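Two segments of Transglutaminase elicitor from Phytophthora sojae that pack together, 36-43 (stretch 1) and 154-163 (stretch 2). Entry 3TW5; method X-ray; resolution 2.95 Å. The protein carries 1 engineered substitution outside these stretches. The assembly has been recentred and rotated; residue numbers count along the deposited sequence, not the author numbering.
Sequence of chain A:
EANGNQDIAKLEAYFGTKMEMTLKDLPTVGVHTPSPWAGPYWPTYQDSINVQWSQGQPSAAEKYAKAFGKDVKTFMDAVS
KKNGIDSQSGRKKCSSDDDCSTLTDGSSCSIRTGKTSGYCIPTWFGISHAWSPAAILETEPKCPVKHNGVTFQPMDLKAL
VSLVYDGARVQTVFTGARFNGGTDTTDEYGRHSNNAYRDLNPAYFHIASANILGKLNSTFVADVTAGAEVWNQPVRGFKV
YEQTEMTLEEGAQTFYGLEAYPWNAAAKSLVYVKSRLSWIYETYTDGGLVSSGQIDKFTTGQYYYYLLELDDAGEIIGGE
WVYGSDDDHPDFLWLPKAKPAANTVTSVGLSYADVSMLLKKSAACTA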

# COMPACT_ATOMS: atom_id res chain seq x y z
N PRO A 36 -9.24 -5.17 -0.70
CA PRO A 36 -8.81 -3.99 -1.43
C PRO A 36 -8.55 -4.36 -2.89
O PRO A 36 -8.01 -5.44 -3.16
CB PRO A 36 -7.50 -3.60 -0.74
CG PRO A 36 -7.62 -4.16 0.62
CD PRO A 36 -8.37 -5.44 0.46
N TRP A 37 -8.94 -3.49 -3.82
CA TRP A 37 -8.81 -3.79 -5.24
C TRP A 37 -7.40 -3.60 -5.79
O TRP A 37 -6.62 -2.82 -5.25
CB TRP A 37 -9.82 -3.00 -6.08
CG TRP A 37 -9.95 -1.54 -5.76
CD1 TRP A 37 -10.87 -0.96 -4.94
CD2 TRP A 37 -9.16 -0.46 -6.29
NE1 TRP A 37 -10.70 0.40 -4.91
CE2 TRP A 37 -9.66 0.73 -5.73
CE3 TRP A 37 -8.08 -0.40 -7.18
CZ2 TRP A 37 -9.11 1.99 -6.03
CZ3 TRP A 37 -7.53 0.84 -7.47
CH2 TRP A 37 -8.05 2.02 -6.90
N ALA A 38 -7.09 -4.33 -6.85
CA ALA A 38 -5.79 -4.24 -7.49
C ALA A 38 -5.77 -3.10 -8.51
O ALA A 38 -6.78 -2.82 -9.16
CB ALA A 38 -5.42 -5.55 -8.15
N GLY A 39 -4.62 -2.45 -8.63
CA GLY A 39 -4.42 -1.34 -9.55
C GLY A 39 -2.96 -0.97 -9.59
O GLY A 39 -2.21 -1.32 -8.69
N PRO A 40 -2.53 -0.26 -10.64
CA PRO A 40 -1.11 0.05 -10.74
C PRO A 40 -0.70 1.25 -9.89
O PRO A 40 -1.55 1.95 -9.35
CB PRO A 40 -0.92 0.37 -12.23
CG PRO A 40 -2.24 0.85 -12.68
CD PRO A 40 -3.30 0.36 -11.73
N TYR A 41 0.61 1.45 -9.77
CA TYR A 41 1.16 2.58 -9.05
C TYR A 41 1.42 3.76 -9.99
O TYR A 41 2.12 4.71 -9.64
CB TYR A 41 2.43 2.18 -8.28
CG TYR A 41 3.62 1.85 -9.15
CD1 TYR A 41 4.71 2.73 -9.24
CD2 TYR A 41 3.68 0.66 -9.87
CE1 TYR A 41 5.82 2.43 -10.03
CE2 TYR A 41 4.79 0.35 -10.67
CZ TYR A 41 5.85 1.24 -10.74
OH TYR A 41 6.94 0.93 -11.52
N TRP A 42 0.84 3.68 -11.19
CA TRP A 42 0.89 4.74 -12.21
C TRP A 42 2.23 5.47 -12.24
O TRP A 42 2.30 6.64 -11.87
CB TRP A 42 -0.28 5.71 -12.03
CG TRP A 42 -1.60 5.01 -12.11
CD1 TRP A 42 -2.40 4.66 -11.06
CD2 TRP A 42 -2.24 4.54 -13.29
NE1 TRP A 42 -3.52 4.02 -11.53
CE2 TRP A 42 -3.45 3.93 -12.89
CE3 TRP A 42 -1.92 4.59 -14.66
CZ2 TRP A 42 -4.34 3.36 -13.81
CZ3 TRP A 42 -2.81 4.03 -15.57
CH2 TRP A 42 -4.01 3.42 -15.14
N PRO A 43 3.28 4.77 -12.68
CA PRO A 43 4.66 5.23 -12.54
C PRO A 43 4.90 6.61 -13.15
O PRO A 43 4.28 6.97 -14.15
CB PRO A 43 5.47 4.17 -13.30
CG PRO A 43 4.58 3.00 -13.40
CD PRO A 43 3.21 3.54 -13.49
N PRO A 154 -13.31 0.83 -15.90
CA PRO A 154 -13.01 0.69 -14.48
C PRO A 154 -11.56 1.03 -14.16
O PRO A 154 -11.28 1.66 -13.14
CB PRO A 154 -13.28 -0.80 -14.22
CG PRO A 154 -14.38 -1.12 -15.16
CD PRO A 154 -14.12 -0.30 -16.40
N MET A 155 -10.66 0.65 -15.06
CA MET A 155 -9.25 0.94 -14.94
C MET A 155 -8.95 2.44 -15.02
O MET A 155 -8.11 2.95 -14.27
CB MET A 155 -8.47 0.17 -16.00
CG MET A 155 -6.99 0.22 -15.83
SD MET A 155 -6.50 -0.46 -14.24
CE MET A 155 -4.76 -0.17 -14.36
N ASP A 156 -9.62 3.14 -15.94
CA ASP A 156 -9.49 4.59 -16.06
C ASP A 156 -9.86 5.28 -14.75
O ASP A 156 -9.18 6.21 -14.31
CB ASP A 156 -10.37 5.13 -17.19
CG ASP A 156 -9.86 4.76 -18.57
OD1 ASP A 156 -8.64 4.86 -18.83
OD2 ASP A 156 -10.70 4.40 -19.42
N LEU A 157 -10.94 4.80 -14.13
CA LEU A 157 -11.42 5.34 -12.86
C LEU A 157 -10.45 5.05 -11.71
O LEU A 157 -10.29 5.87 -10.81
CB LEU A 157 -12.82 4.81 -12.54
CG LEU A 157 -13.92 5.14 -13.55
CD1 LEU A 157 -15.24 4.57 -13.09
CD2 LEU A 157 -14.05 6.64 -13.78
N LYS A 158 -9.81 3.89 -11.75
CA LYS A 158 -8.75 3.55 -10.80
C LYS A 158 -7.59 4.55 -10.89
O LYS A 158 -7.01 4.93 -9.87
CB LYS A 158 -8.25 2.12 -11.01
CG LYS A 158 -9.24 1.05 -10.58
CD LYS A 158 -8.70 -0.36 -10.78
CE LYS A 158 -9.71 -1.38 -10.28
NZ LYS A 158 -9.17 -2.77 -10.28
N ALA A 159 -7.28 4.99 -12.11
CA ALA A 159 -6.26 6.00 -12.36
C ALA A 159 -6.65 7.35 -11.78
O ALA A 159 -5.87 7.98 -11.07
CB ALA A 159 -5.99 6.14 -13.84
N LEU A 160 -7.87 7.78 -12.08
CA LEU A 160 -8.37 9.07 -11.63
C LEU A 160 -8.43 9.17 -10.11
O LEU A 160 -7.89 10.12 -9.54
CB LEU A 160 -9.74 9.38 -12.26
CG LEU A 160 -9.80 9.56 -13.78
CD1 LEU A 160 -11.23 9.82 -14.21
CD2 LEU A 160 -8.87 10.67 -14.27
N VAL A 161 -9.05 8.19 -9.46
CA VAL A 161 -9.18 8.18 -8.00
C VAL A 161 -7.83 8.05 -7.29
O VAL A 161 -7.63 8.62 -6.22
CB VAL A 161 -10.21 7.12 -7.50
CG1 VAL A 161 -9.66 5.71 -7.62
CG2 VAL A 161 -10.63 7.41 -6.07
N SER A 162 -6.89 7.33 -7.90
CA SER A 162 -5.55 7.19 -7.33
C SER A 162 -4.83 8.53 -7.26
O SER A 162 -4.25 8.87 -6.22
CB SER A 162 -4.73 6.17 -8.11
OG SER A 162 -5.22 4.86 -7.91
N LEU A 163 -4.88 9.29 -8.35
CA LEU A 163 -4.23 10.60 -8.41
C LEU A 163 -4.92 11.62 -7.51
O LEU A 163 -4.27 12.53 -6.99
CB LEU A 163 -4.16 11.10 -9.86
CG LEU A 163 -3.15 12.21 -10.14
CD1 LEU A 163 -1.73 11.68 -10.11
CD2 LEU A 163 -3.43 12.88 -11.46

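A buried lysine supplies the one hydrogen bond between these two stretches. K158 leaves the helix of stretch 2 toward the irregular segment 36-43, and with chi2, chi3 and chi4 all near 180° its chain runs out almost fully extended, so that NZ lies 2.6 Å from the carbonyl O of A38. A segment with no regular secondary structure can leave such a carbonyl free for a side-chain donor, and the lysine reaches it with its charged end while its methylenes remain among apolar neighbours. The ammonium has further hydrogen bonding elsewhere in the structure, which helps pay for its burial.

Along that aliphatic shaft lies W37, whose CZ3 is 3.6 Å from CG of K158. The same indole reaches V161, with CZ2 4.1 Å from CG1, and meets S162 at its edge, where CH2 is 4.1 Å from OG. That hydroxyl is already occupied: OG of S162 donates to the carbonyl O of K158, 2.7 Å away, one helical turn back, so a small polar group can sit beside the ring without an unmet donor.

W42 also points toward the helix and covers A159, the residue nearest it across the contact (7.3 Å between their CA atoms). The alanine methyl, CB, lies over one face of the indole, 3.6 Å from the centroid of the six-membered ring of W42, a CH-pi contact; a short side chain here lets the broad ring come close to the helix backbone.

M155 starts out sideways, but its flexible chain brings CE nearer, to 3.1 Å from CD of P40 and 3.6 Å from CZ2 of W42. G39 has no side chain, and an ideal CB there would clash with W37 CZ3 at 3.0 Å. Altogether 425 Å² is buried, summed over both sides.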